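Local coordinates for fucoxanthin chlorophyll a/c-binding protein Lhcq3 (Chaetoceros gracilis, PDB 6L4U) that probably harvests light for photosynthesis in a diatom, holding chlorophylls a and c with fucoxanthin and diadinoxanthin and passing excitation on to a photosystem, at residues G86-G91 / S98-S103; T78-Q83 / M105-A110; I132-S135 / H139-K142. All coordinates share one frame; numbering follows the deposited sequence.

Interaction 1: residues G86-G91 / S98-S103; sequences GIHFPG and SFESLS. With CLA (chlorophyll a), chain B.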
loop_
_atom_site.group_PDB
_atom_site.type_symbol
_atom_site.label_atom_id
_atom_site.label_comp_id
_atom_site.label_asym_id
_atom_site.label_seq_id
_atom_site.Cartn_x
_atom_site.Cartn_y
_atom_site.Cartn_z
ATOM N N GLY X 86 -64.381 -61.168 31.714
ATOM C CA GLY X 86 -65.094 -60.128 32.415
ATOM C C GLY X 86 -64.621 -59.903 33.830
ATOM O O GLY X 86 -65.148 -59.008 34.504
ATOM N N ILE X 87 -63.661 -60.694 34.308
ATOM C CA ILE X 87 -63.034 -60.420 35.595
ATOM C C ILE X 87 -62.230 -59.137 35.475
ATOM O O ILE X 87 -61.313 -59.037 34.653
ATOM C CB ILE X 87 -62.141 -61.583 36.044
ATOM C CG1 ILE X 87 -62.958 -62.850 36.269
ATOM C CG2 ILE X 87 -61.382 -61.208 37.306
ATOM C CD1 ILE X 87 -62.714 -63.909 35.236
ATOM N N HIS X 88 -62.577 -58.145 36.285
ATOM C CA HIS X 88 -61.859 -56.886 36.277
ATOM C C HIS X 88 -61.921 -56.265 37.662
ATOM O O HIS X 88 -62.802 -56.573 38.466
ATOM C CB HIS X 88 -62.415 -55.918 35.225
ATOM C CG HIS X 88 -63.796 -55.429 35.521
ATOM N ND1 HIS X 88 -64.041 -54.298 36.269
ATOM C CD2 HIS X 88 -65.007 -55.912 35.161
ATOM C CE1 HIS X 88 -65.343 -54.109 36.362
ATOM N NE2 HIS X 88 -65.953 -55.074 35.698
ATOM N N PHE X 89 -60.962 -55.383 37.921
ATOM C CA PHE X 89 -60.832 -54.744 39.214
ATOM C C PHE X 89 -61.986 -53.772 39.448
ATOM O O PHE X 89 -62.518 -53.187 38.504
ATOM C CB PHE X 89 -59.497 -54.011 39.299
ATOM C CG PHE X 89 -58.319 -54.925 39.461
ATOM C CD1 PHE X 89 -58.394 -56.030 40.295
ATOM C CD2 PHE X 89 -57.140 -54.686 38.775
ATOM C CE1 PHE X 89 -57.313 -56.875 40.448
ATOM C CE2 PHE X 89 -56.056 -55.527 38.921
ATOM C CZ PHE X 89 -56.142 -56.624 39.759
ATOM N N PRO X 90 -62.415 -53.607 40.698
ATOM C CA PRO X 90 -63.488 -52.647 40.980
ATOM C C PRO X 90 -62.950 -51.224 41.000
ATOM O O PRO X 90 -61.895 -50.954 41.578
ATOM C CB PRO X 90 -63.996 -53.071 42.366
ATOM C CG PRO X 90 -63.372 -54.413 42.632
ATOM C CD PRO X 90 -62.089 -54.419 41.881
ATOM N N GLY X 91 -63.677 -50.315 40.360
ATOM C CA GLY X 91 -63.385 -48.905 40.506
ATOM C C GLY X 91 -62.862 -48.201 39.273
ATOM O O GLY X 91 -63.318 -48.450 38.155
ATOM N N SER X 98 -62.361 -46.115 33.677
ATOM C CA SER X 98 -62.669 -47.145 34.652
ATOM C C SER X 98 -62.266 -48.509 34.112
ATOM O O SER X 98 -61.899 -48.660 32.945
ATOM C CB SER X 98 -64.157 -47.149 34.989
ATOM O OG SER X 98 -64.925 -47.558 33.870
ATOM N N PHE X 99 -62.352 -49.517 34.979
ATOM C CA PHE X 99 -62.157 -50.883 34.514
ATOM C C PHE X 99 -63.409 -51.425 33.838
ATOM O O PHE X 99 -63.365 -52.498 33.227
ATOM C CB PHE X 99 -61.758 -51.790 35.672
ATOM C CG PHE X 99 -60.520 -51.349 36.401
ATOM C CD1 PHE X 99 -59.267 -51.712 35.943
ATOM C CD2 PHE X 99 -60.613 -50.597 37.560
ATOM C CE1 PHE X 99 -58.125 -51.321 36.617
ATOM C CE2 PHE X 99 -59.476 -50.201 38.240
ATOM C CZ PHE X 99 -58.231 -50.566 37.768
ATOM N N GLU X 100 -64.534 -50.710 33.959
ATOM C CA GLU X 100 -65.774 -51.131 33.318
ATOM C C GLU X 100 -65.665 -51.053 31.800
ATOM O O GLU X 100 -66.185 -51.920 31.088
ATOM C CB GLU X 100 -66.931 -50.258 33.804
ATOM C CG GLU X 100 -67.244 -50.353 35.296
ATOM C CD GLU X 100 -67.864 -51.679 35.697
ATOM O OE1 GLU X 100 -68.568 -52.289 34.866
ATOM O OE2 GLU X 100 -67.664 -52.099 36.855
ATOM N N SER X 101 -64.992 -50.022 31.288
ATOM C CA SER X 101 -64.872 -49.851 29.848
ATOM C C SER X 101 -63.798 -50.743 29.242
ATOM O O SER X 101 -63.931 -51.149 28.083
ATOM C CB SER X 101 -64.579 -48.388 29.522
ATOM O OG SER X 101 -63.484 -47.914 30.284
ATOM N N LEU X 102 -62.741 -51.055 29.991
ATOM C CA LEU X 102 -61.672 -51.881 29.448
ATOM C C LEU X 102 -62.056 -53.351 29.394
ATOM O O LEU X 102 -61.626 -54.064 28.481
ATOM C CB LEU X 102 -60.401 -51.709 30.275
ATOM C CG LEU X 102 -59.873 -50.284 30.385
ATOM C CD1 LEU X 102 -58.893 -50.190 31.522
ATOM C CD2 LEU X 102 -59.221 -49.871 29.088
ATOM N N SER X 103 -62.853 -53.823 30.353
ATOM C CA SER X 103 -63.340 -55.194 30.292
ATOM C C SER X 103 -64.440 -55.357 29.257
ATOM O O SER X 103 -64.707 -56.481 28.822
ATOM C CB SER X 103 -63.841 -55.640 31.665
ATOM O OG SER X 103 -64.303 -56.977 31.623
HETATM MG MG CLA B . -54.132 -57.754 33.093
HETATM C CHA CLA B . -56.415 -55.281 33.804
HETATM C CHB CLA B . -52.623 -55.616 30.952
HETATM C CHC CLA B . -51.587 -59.957 32.899
HETATM C CHD CLA B . -55.693 -59.815 35.736
HETATM N NA CLA B . -54.422 -55.789 32.511
HETATM C C1A CLA B . -55.366 -54.973 32.779
HETATM C C2A CLA B . -55.316 -53.637 32.088
HETATM C C3A CLA B . -54.156 -53.816 31.148
HETATM C C4A CLA B . -53.710 -55.173 31.568
HETATM C CMA CLA B . -54.669 -53.852 29.717
HETATM C CAA CLA B . -54.555 -52.561 32.880
HETATM C CBA CLA B . -54.700 -52.295 34.377
HETATM C CGA CLA B . -54.018 -53.268 35.320
HETATM O O1A CLA B . -54.131 -53.098 36.520
HETATM O O2A CLA B . -53.236 -54.415 34.892
HETATM N NB CLA B . -52.364 -57.764 32.081
HETATM C C1B CLA B . -51.936 -56.884 31.182
HETATM C C2B CLA B . -50.668 -57.228 30.492
HETATM C C3B CLA B . -50.371 -58.544 31.103
HETATM C C4B CLA B . -51.485 -58.760 32.058
HETATM C CMB CLA B . -49.921 -56.446 29.445
HETATM C CAB CLA B . -49.248 -59.476 30.865
HETATM C CBB CLA B . -48.936 -59.882 29.656
HETATM N NC CLA B . -53.745 -59.498 34.113
HETATM C C1C CLA B . -52.651 -60.242 33.876
HETATM C C2C CLA B . -52.546 -61.468 34.702
HETATM C C3C CLA B . -53.762 -61.419 35.533
HETATM C C4C CLA B . -54.420 -60.170 35.080
HETATM C CMC CLA B . -51.465 -62.511 34.694
HETATM C CAC CLA B . -54.222 -62.394 36.584
HETATM C CBC CLA B . -53.612 -61.903 37.876
HETATM N ND CLA B . -55.623 -57.670 34.474
HETATM C C1D CLA B . -56.255 -58.495 35.462
HETATM C C2D CLA B . -57.448 -57.905 36.123
HETATM C C3D CLA B . -57.496 -56.593 35.425
HETATM C C4D CLA B . -56.437 -56.555 34.534
HETATM C CMD CLA B . -58.432 -58.327 37.177
HETATM C CAD CLA B . -58.211 -55.299 35.314
HETATM O OBD CLA B . -59.249 -54.949 35.972
HETATM C CBD CLA B . -57.566 -54.473 34.280
HETATM C CGD CLA B . -58.566 -54.330 33.179
HETATM O O1D CLA B . -58.994 -53.233 32.879
HETATM O O2D CLA B . -59.028 -55.492 32.448
HETATM C CED CLA B . -59.659 -55.306 31.185
HETATM C C1 CLA B . -53.261 -55.555 35.749
HETATM C C2 CLA B . -51.885 -56.068 36.094
HETATM C C3 CLA B . -51.717 -57.183 36.823
HETATM C C4 CLA B . -52.890 -57.958 37.346
HETATM C C5 CLA B . -50.332 -57.672 37.156
HETATM C C6 CLA B . -49.725 -58.550 36.070
HETATM C C7 CLA B . -48.929 -59.696 36.682
HETATM C C8 CLA B . -47.805 -59.204 37.589
HETATM C C9 CLA B . -46.729 -58.486 36.785
HETATM C C10 CLA B . -47.189 -60.385 38.328
HETATM C C11 CLA B . -47.439 -60.345 39.834
HETATM C C12 CLA B . -48.890 -60.631 40.230
HETATM C C13 CLA B . -49.251 -62.110 40.433
HETATM C C14 CLA B . -48.071 -62.976 40.869
HETATM C C15 CLA B . -49.915 -62.689 39.185
HETATM C C16 CLA B . -50.838 -63.853 39.525
HETATM C C17 CLA B . -50.899 -64.874 38.395
HETATM C C18 CLA B . -51.841 -66.030 38.725
HETATM C C19 CLA B . -53.294 -65.570 38.779
HETATM C C20 CLA B . -51.448 -66.721 40.026
#
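The part of the chlorophyll a pocket built by the loop after helix 56-85 and by helix 99-103 has Phe89 and Phe99 as two of its walls, set in a T-shaped pair: the edge of Phe89 points at the face of Phe99, with centroids 5.8 Å apart and planes at 86°. Phe89 CB stands over the centre of the Phe99 ring, 3.8 Å from its centroid, a CH-pi contact, while the pigment's methyl CMD covers one face of the Phe89 ring. A backbone amide grips the pigment's rim oxygen: Phe89 N donates to CLA OBD at 2.6 Å and nearly straight, at 174°. In this light-harvesting fold the contact closes a surface turn between a long pigment-binding helix and short helix 99-103, where Ser98 is the N-cap and its OG weakly accepts from Glu100 N. Gly91 O takes a weak bond from Phe99 N at 3.5 Å. The His88 ring, its CG placed between backbone N and carbonyl carbon (chi1 67°), lets ND1 donate to Phe89 O at 2.9 Å from above the carbonyl plane. Phe99 O lies over one imidazole face, and Glu100 OE2 meets the ring edge 3.1 Å from His88 CE1. A leucine at His88 would probably leave Phe89 O without this donor and the Glu100 carboxylate without its imidazole neighbour. Just after helix 56-85, Gly86 CA is approached by Ser103 OG to 3.3 Å.

Interaction 2: residues T78-Q83 / M105-A110; sequences TGYLVQ and MKPLEA. With CLA (chlorophyll a), chain B.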
loop_
_atom_site.group_PDB
_atom_site.type_symbol
_atom_site.label_atom_id
_atom_site.label_comp_id
_atom_site.label_asym_id
_atom_site.label_seq_id
_atom_site.Cartn_x
_atom_site.Cartn_y
_atom_site.Cartn_z
ATOM N N THR X 78 -52.826 -65.844 30.721
ATOM C CA THR X 78 -53.762 -65.652 31.819
ATOM C C THR X 78 -54.407 -64.276 31.756
ATOM O O THR X 78 -55.603 -64.133 32.034
ATOM C CB THR X 78 -53.029 -65.878 33.139
ATOM O OG1 THR X 78 -52.542 -67.222 33.160
ATOM C CG2 THR X 78 -53.935 -65.666 34.333
ATOM N N GLY X 79 -53.646 -63.261 31.345
ATOM C CA GLY X 79 -54.212 -61.932 31.195
ATOM C C GLY X 79 -55.238 -61.838 30.086
ATOM O O GLY X 79 -56.148 -61.010 30.149
ATOM N N TYR X 80 -55.123 -62.689 29.069
ATOM C CA TYR X 80 -56.168 -62.762 28.059
ATOM C C TYR X 80 -57.357 -63.579 28.538
ATOM O O TYR X 80 -58.498 -63.269 28.183
ATOM C CB TYR X 80 -55.616 -63.352 26.764
ATOM C CG TYR X 80 -56.362 -62.901 25.532
ATOM C CD1 TYR X 80 -55.992 -61.745 24.858
ATOM C CD2 TYR X 80 -57.440 -63.627 25.046
ATOM C CE1 TYR X 80 -56.674 -61.326 23.731
ATOM C CE2 TYR X 80 -58.128 -63.216 23.921
ATOM C CZ TYR X 80 -57.740 -62.067 23.269
ATOM O OH TYR X 80 -58.423 -61.656 22.150
ATOM N N LEU X 81 -57.114 -64.620 29.336
ATOM C CA LEU X 81 -58.203 -65.456 29.830
ATOM C C LEU X 81 -59.004 -64.753 30.916
ATOM O O LEU X 81 -60.221 -64.942 31.013
ATOM C CB LEU X 81 -57.648 -66.778 30.355
ATOM C CG LEU X 81 -57.242 -67.795 29.289
ATOM C CD1 LEU X 81 -56.729 -69.066 29.936
ATOM C CD2 LEU X 81 -58.392 -68.091 28.351
ATOM N N VAL X 82 -58.344 -63.935 31.733
ATOM C CA VAL X 82 -59.034 -63.252 32.821
ATOM C C VAL X 82 -59.802 -62.048 32.291
ATOM O O VAL X 82 -60.992 -61.875 32.575
ATOM C CB VAL X 82 -58.030 -62.858 33.918
ATOM C CG1 VAL X 82 -58.600 -61.790 34.828
ATOM C CG2 VAL X 82 -57.628 -64.082 34.725
ATOM N N GLN X 83 -59.139 -61.206 31.495
ATOM C CA GLN X 83 -59.804 -60.017 30.973
ATOM C C GLN X 83 -60.773 -60.360 29.852
ATOM O O GLN X 83 -61.678 -59.572 29.555
ATOM C CB GLN X 83 -58.765 -59.006 30.492
ATOM C CG GLN X 83 -57.831 -58.526 31.586
ATOM C CD GLN X 83 -56.494 -58.055 31.052
ATOM O OE1 GLN X 83 -55.442 -58.491 31.514
ATOM N NE2 GLN X 83 -56.529 -57.163 30.074
ATOM N N MET X 105 -64.134 -54.344 26.269
ATOM C CA MET X 105 -63.437 -54.594 25.020
ATOM C C MET X 105 -62.691 -55.921 25.079
ATOM O O MET X 105 -62.441 -56.483 26.147
ATOM C CB MET X 105 -62.461 -53.460 24.716
ATOM C CG MET X 105 -63.123 -52.130 24.436
ATOM S SD MET X 105 -61.912 -50.849 24.075
ATOM C CE MET X 105 -61.235 -50.584 25.708
ATOM N N LYS X 106 -62.345 -56.428 23.901
ATOM C CA LYS X 106 -61.419 -57.539 23.816
ATOM C C LYS X 106 -60.033 -57.061 24.254
ATOM O O LYS X 106 -59.706 -55.884 24.080
ATOM C CB LYS X 106 -61.394 -58.091 22.394
ATOM C CG LYS X 106 -62.707 -58.742 22.011
ATOM C CD LYS X 106 -62.694 -59.301 20.607
ATOM C CE LYS X 106 -64.006 -60.007 20.315
ATOM N NZ LYS X 106 -65.149 -59.057 20.305
ATOM N N PRO X 107 -59.221 -57.944 24.857
ATOM C CA PRO X 107 -58.025 -57.456 25.570
ATOM C C PRO X 107 -56.958 -56.845 24.680
ATOM O O PRO X 107 -56.284 -55.904 25.112
ATOM C CB PRO X 107 -57.512 -58.717 26.281
ATOM C CG PRO X 107 -58.700 -59.591 26.393
ATOM C CD PRO X 107 -59.447 -59.374 25.124
ATOM N N LEU X 108 -56.825 -57.313 23.435
ATOM C CA LEU X 108 -55.749 -56.841 22.566
ATOM C C LEU X 108 -55.920 -55.380 22.161
ATOM O O LEU X 108 -54.937 -54.727 21.794
ATOM C CB LEU X 108 -55.651 -57.726 21.325
ATOM C CG LEU X 108 -54.731 -58.945 21.428
ATOM C CD1 LEU X 108 -54.484 -59.540 20.054
ATOM C CD2 LEU X 108 -53.412 -58.598 22.106
ATOM N N GLU X 109 -57.139 -54.847 22.219
ATOM C CA GLU X 109 -57.331 -53.410 22.080
ATOM C C GLU X 109 -57.707 -52.733 23.388
ATOM O O GLU X 109 -57.945 -51.522 23.393
ATOM C CB GLU X 109 -58.388 -53.091 21.015
ATOM C CG GLU X 109 -59.795 -53.545 21.341
ATOM C CD GLU X 109 -60.103 -54.916 20.783
ATOM O OE1 GLU X 109 -59.155 -55.636 20.410
ATOM O OE2 GLU X 109 -61.300 -55.265 20.698
ATOM N N ALA X 110 -57.769 -53.478 24.493
ATOM C CA ALA X 110 -57.916 -52.854 25.800
ATOM C C ALA X 110 -56.644 -52.151 26.244
ATOM O O ALA X 110 -56.708 -51.259 27.096
ATOM C CB ALA X 110 -58.320 -53.893 26.846
HETATM MG MG CLA B . -54.132 -57.754 33.093
HETATM C CHA CLA B . -56.415 -55.281 33.804
HETATM C CHB CLA B . -52.623 -55.616 30.952
HETATM C CHC CLA B . -51.587 -59.957 32.899
HETATM C CHD CLA B . -55.693 -59.815 35.736
HETATM N NA CLA B . -54.422 -55.789 32.511
HETATM C C1A CLA B . -55.366 -54.973 32.779
HETATM C C2A CLA B . -55.316 -53.637 32.088
HETATM C C3A CLA B . -54.156 -53.816 31.148
HETATM C C4A CLA B . -53.710 -55.173 31.568
HETATM C CMA CLA B . -54.669 -53.852 29.717
HETATM C CAA CLA B . -54.555 -52.561 32.880
HETATM C CBA CLA B . -54.700 -52.295 34.377
HETATM C CGA CLA B . -54.018 -53.268 35.320
HETATM O O1A CLA B . -54.131 -53.098 36.520
HETATM O O2A CLA B . -53.236 -54.415 34.892
HETATM N NB CLA B . -52.364 -57.764 32.081
HETATM C C1B CLA B . -51.936 -56.884 31.182
HETATM C C2B CLA B . -50.668 -57.228 30.492
HETATM C C3B CLA B . -50.371 -58.544 31.103
HETATM C C4B CLA B . -51.485 -58.760 32.058
HETATM C CMB CLA B . -49.921 -56.446 29.445
HETATM C CAB CLA B . -49.248 -59.476 30.865
HETATM C CBB CLA B . -48.936 -59.882 29.656
HETATM N NC CLA B . -53.745 -59.498 34.113
HETATM C C1C CLA B . -52.651 -60.242 33.876
HETATM C C2C CLA B . -52.546 -61.468 34.702
HETATM C C3C CLA B . -53.762 -61.419 35.533
HETATM C C4C CLA B . -54.420 -60.170 35.080
HETATM C CMC CLA B . -51.465 -62.511 34.694
HETATM C CAC CLA B . -54.222 -62.394 36.584
HETATM C CBC CLA B . -53.612 -61.903 37.876
HETATM N ND CLA B . -55.623 -57.670 34.474
HETATM C C1D CLA B . -56.255 -58.495 35.462
HETATM C C2D CLA B . -57.448 -57.905 36.123
HETATM C C3D CLA B . -57.496 -56.593 35.425
HETATM C C4D CLA B . -56.437 -56.555 34.534
HETATM C CMD CLA B . -58.432 -58.327 37.177
HETATM C CAD CLA B . -58.211 -55.299 35.314
HETATM O OBD CLA B . -59.249 -54.949 35.972
HETATM C CBD CLA B . -57.566 -54.473 34.280
HETATM C CGD CLA B . -58.566 -54.330 33.179
HETATM O O1D CLA B . -58.994 -53.233 32.879
HETATM O O2D CLA B . -59.028 -55.492 32.448
HETATM C CED CLA B . -59.659 -55.306 31.185
HETATM C C1 CLA B . -53.261 -55.555 35.749
HETATM C C2 CLA B . -51.885 -56.068 36.094
HETATM C C3 CLA B . -51.717 -57.183 36.823
HETATM C C4 CLA B . -52.890 -57.958 37.346
HETATM C C5 CLA B . -50.332 -57.672 37.156
HETATM C C6 CLA B . -49.725 -58.550 36.070
HETATM C C7 CLA B . -48.929 -59.696 36.682
HETATM C C8 CLA B . -47.805 -59.204 37.589
HETATM C C9 CLA B . -46.729 -58.486 36.785
HETATM C C10 CLA B . -47.189 -60.385 38.328
HETATM C C11 CLA B . -47.439 -60.345 39.834
HETATM C C12 CLA B . -48.890 -60.631 40.230
HETATM C C13 CLA B . -49.251 -62.110 40.433
HETATM C C14 CLA B . -48.071 -62.976 40.869
HETATM C C15 CLA B . -49.915 -62.689 39.185
HETATM C C16 CLA B . -50.838 -63.853 39.525
HETATM C C17 CLA B . -50.899 -64.874 38.395
HETATM C C18 CLA B . -51.841 -66.030 38.725
HETATM C C19 CLA B . -53.294 -65.570 38.779
HETATM C C20 CLA B . -51.448 -66.721 40.026
#
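Tyr80 and Pro107 make the tight part of this contact, the proline lying across one face of the phenol ring. Pro107 CG sits 3.9 Å from the ring centroid and 17° off its normal, a CH-pi geometry, and Pro107 CD is 3.7 Å from Tyr80 CE1. With CG roughly anti to the backbone N (chi1 -153°), the tyrosine leans off helix 56-85 toward short helix 107-110. Phe185 and Phe204 also meet its ring, tying the contact to helix 161-190 and the C-terminal end. In this chlorophyll-binding fold the same helical turns hold pigment: the amide end of Gln83 ligates the magnesium of chlorophyll a, and Gly79 CA comes within 3.5 Å of CLA C1C. On the pigment side, Gln83 CB and Pro107 CG are 4.1 Å apart, and Pro107 O is hydrogen-bonded to a diadinoxanthin. Packing thins outward. Leu108 CG touches the Tyr80 edge at 3.8 Å but its residue stays partly exposed, and the end of the Lys106 side chain leads away from helix 56-85.

Interaction 3: residues I132-S135 / H139-K142; sequences ITES and HYTK. With KC1 (Chlorophyll c1), chain C.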
loop_
_atom_site.group_PDB
_atom_site.type_symbol
_atom_site.label_atom_id
_atom_site.label_comp_id
_atom_site.label_asym_id
_atom_site.label_seq_id
_atom_site.Cartn_x
_atom_site.Cartn_y
_atom_site.Cartn_z
ATOM N N ILE X 132 -31.922 -54.466 36.507
ATOM C CA ILE X 132 -31.394 -55.068 37.728
ATOM C C ILE X 132 -30.952 -56.506 37.483
ATOM O O ILE X 132 -29.847 -56.898 37.876
ATOM C CB ILE X 132 -32.437 -54.962 38.857
ATOM C CG1 ILE X 132 -32.415 -53.554 39.445
ATOM C CG2 ILE X 132 -32.189 -55.986 39.953
ATOM C CD1 ILE X 132 -33.454 -53.313 40.489
ATOM N N THR X 133 -31.783 -57.303 36.808
ATOM C CA THR X 133 -31.433 -58.695 36.548
ATOM C C THR X 133 -30.313 -58.847 35.530
ATOM O O THR X 133 -29.686 -59.908 35.476
ATOM C CB THR X 133 -32.660 -59.474 36.082
ATOM O OG1 THR X 133 -33.013 -59.066 34.756
ATOM C CG2 THR X 133 -33.823 -59.259 37.023
ATOM N N GLU X 134 -30.042 -57.823 34.728
ATOM C CA GLU X 134 -28.868 -57.842 33.871
ATOM C C GLU X 134 -27.599 -57.484 34.621
ATOM O O GLU X 134 -26.526 -58.000 34.293
ATOM C CB GLU X 134 -29.047 -56.872 32.708
ATOM C CG GLU X 134 -29.891 -57.400 31.590
ATOM C CD GLU X 134 -29.190 -58.449 30.773
ATOM O OE1 GLU X 134 -29.613 -59.617 30.832
ATOM O OE2 GLU X 134 -28.219 -58.112 30.073
ATOM N N SER X 135 -27.704 -56.626 35.634
ATOM C CA SER X 135 -26.554 -56.102 36.360
ATOM C C SER X 135 -26.188 -56.933 37.581
ATOM O O SER X 135 -25.630 -56.397 38.545
ATOM C CB SER X 135 -26.816 -54.652 36.759
ATOM O OG SER X 135 -27.906 -54.575 37.655
ATOM N N HIS X 139 -22.887 -62.711 34.798
ATOM C CA HIS X 139 -23.970 -62.804 33.837
ATOM C C HIS X 139 -24.340 -64.263 33.628
ATOM O O HIS X 139 -23.486 -65.151 33.695
ATOM C CB HIS X 139 -23.594 -62.151 32.501
ATOM C CG HIS X 139 -24.784 -61.583 31.789
ATOM N ND1 HIS X 139 -24.767 -60.804 30.615
ATOM C CD2 HIS X 139 -26.071 -61.679 32.185
ATOM C CE1 HIS X 139 -26.045 -60.577 30.327
ATOM N NE2 HIS X 139 -26.830 -61.034 31.269
ATOM N N TYR X 140 -25.633 -64.510 33.402
ATOM C CA TYR X 140 -26.103 -65.860 33.125
ATOM C C TYR X 140 -25.539 -66.409 31.825
ATOM O O TYR X 140 -25.416 -67.629 31.689
ATOM C CB TYR X 140 -27.631 -65.902 33.095
ATOM C CG TYR X 140 -28.290 -64.787 32.322
ATOM C CD1 TYR X 140 -28.851 -63.700 32.977
ATOM C CD2 TYR X 140 -28.377 -64.834 30.939
ATOM C CE1 TYR X 140 -29.465 -62.688 32.270
ATOM C CE2 TYR X 140 -28.974 -63.825 30.227
ATOM C CZ TYR X 140 -29.520 -62.760 30.895
ATOM O OH TYR X 140 -30.123 -61.762 30.175
ATOM N N THR X 141 -25.192 -65.535 30.874
ATOM C CA THR X 141 -24.444 -65.954 29.698
ATOM C C THR X 141 -23.049 -66.436 30.058
ATOM O O THR X 141 -22.483 -67.256 29.331
ATOM C CB THR X 141 -24.337 -64.807 28.695
ATOM O OG1 THR X 141 -23.578 -63.738 29.274
ATOM C CG2 THR X 141 -25.707 -64.296 28.337
ATOM N N LYS X 142 -22.486 -65.946 31.157
ATOM C CA LYS X 142 -21.195 -66.401 31.651
ATOM C C LYS X 142 -21.352 -67.317 32.859
ATOM O O LYS X 142 -20.503 -67.334 33.749
ATOM C CB LYS X 142 -20.308 -65.206 31.989
ATOM C CG LYS X 142 -20.186 -64.218 30.854
ATOM C CD LYS X 142 -18.858 -63.496 30.886
ATOM C CE LYS X 142 -18.582 -62.825 29.554
ATOM N NZ LYS X 142 -17.485 -61.826 29.657
HETATM N NB KC1 C . -27.402 -57.552 27.310
HETATM N ND KC1 C . -26.974 -55.256 30.637
HETATM C C1A KC1 C . -24.847 -57.612 30.705
HETATM C C1B KC1 C . -26.633 -58.525 26.851
HETATM C C1C KC1 C . -29.376 -55.216 27.457
HETATM C C1D KC1 C . -27.561 -54.054 31.164
HETATM C C2A KC1 C . -23.821 -58.733 30.694
HETATM C C2B KC1 C . -26.927 -59.002 25.479
HETATM C C2C KC1 C . -30.344 -54.109 27.261
HETATM C C2D KC1 C . -26.944 -53.507 32.394
HETATM C C3A KC1 C . -24.222 -59.787 29.692
HETATM C C3B KC1 C . -28.052 -58.130 25.113
HETATM C C3C KC1 C . -30.161 -53.305 28.478
HETATM C C3D KC1 C . -25.879 -54.501 32.581
HETATM C C4A KC1 C . -25.132 -58.775 28.922
HETATM C C4B KC1 C . -28.248 -57.276 26.316
HETATM C C4C KC1 C . -29.121 -54.056 29.211
HETATM C C4D KC1 C . -25.932 -55.410 31.535
HETATM C CAA KC1 C . -22.666 -58.955 31.699
HETATM C CAB KC1 C . -28.791 -58.112 23.829
HETATM C CAC KC1 C . -30.857 -52.039 28.897
HETATM C CAD KC1 C . -24.772 -54.869 33.471
HETATM C CBA KC1 C . -21.305 -58.466 31.220
HETATM C CBB KC1 C . -28.938 -57.002 23.128
HETATM C CBC KC1 C . -30.086 -50.901 28.272
HETATM C CBD KC1 C . -24.160 -56.067 32.919
HETATM C CED KC1 C . -20.420 -55.159 32.758
HETATM C CGA KC1 C . -20.239 -59.302 31.870
HETATM C CGD KC1 C . -22.834 -55.589 32.418
HETATM C CHA KC1 C . -24.952 -56.479 31.715
HETATM C CHB KC1 C . -25.579 -59.113 27.662
HETATM C CHC KC1 C . -29.277 -56.236 26.410
HETATM C CHD KC1 C . -28.709 -53.469 30.493
HETATM C CMA KC1 C . -23.158 -60.264 28.710
HETATM C CMB KC1 C . -26.265 -60.081 24.672
HETATM C CMC KC1 C . -31.282 -53.849 26.115
HETATM C CMD KC1 C . -27.123 -52.348 33.331
HETATM N NA KC1 C . -25.506 -57.629 29.588
HETATM N NC KC1 C . -28.661 -55.168 28.594
HETATM O O1A KC1 C . -19.924 -60.376 31.396
HETATM O O1D KC1 C . -22.702 -55.183 31.281
HETATM O O2A KC1 C . -19.577 -58.828 33.070
HETATM O O2D KC1 C . -21.665 -55.622 33.273
HETATM O OBD KC1 C . -24.374 -54.240 34.512
HETATM MG MG KC1 C . -27.230 -56.568 29.096
#
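The His139 imidazole lies between Glu134 O, toward the rim of one face, and Thr141 CG2, over the centre of the opposite face. The Tyr140 ring has His139 NE2 over the rim of one face and Thr133 O at its edge. His139 lies in the chlorophyll c1 pocket, where helix 116-134 runs out into the following loop; Tyr140 stands behind it against a chlorophyll a. Glu134 bridges pigment and loop: OE2 ligates the magnesium at 2.1 Å, and OE1 faces the loop. A bend at chi2 turns the carboxylate toward the pigment. His139 NE2 donates to Glu134 OE1 at 3.2 Å with an N-H...O angle of 147°; the acceptor is near the imidazole plane, but the donor arrives 47° out of the carboxylate plane. Tyr140 OH is modelled as a donor to the same oxygen, but at 2.3 Å the distance is doubtfully short. The carboxylate and phenol planes stand 66° apart. The imidazole N-H, and the phenol if its bond is real, would probably restrain the carboxylate's rotation, and with the magnesium are likely to offset part of the Glu134 charge. The modelled link of 1.5 Å between His139 ND1 and KC1 C3A is also doubtful. Tyr140 packs on Trp61 and Ala64 of helix 56-85, joining loop to helix bundle. Farther out, Lys142 NZ makes a weak 3.3 Å hydrogen bond to KC1 O1A.

Interactions 1 and 2 are neighbours, centres about 11 Å apart, the first nested along the chain within the loop closed by the second. Both touch one chlorophyll a: interaction 2 reaches its metal from a buried position on helix 56-85, whereas interaction 1 binds its rim at the surface, mixing an aromatic edge-to-face pair with a weak backbone bond. They meet where Leu102 CD2 lies 3.5 Å from Ala110 O. Interaction 3, also buried, sits across the chain's centre, about 37 and 32 Å from interactions 1 and 2 between centres. Its chemistry is polar, a carboxylate shared between magnesium and an imidazole N-H, with a doubtfully short phenol contact, while apolar ring packing carries interaction 2.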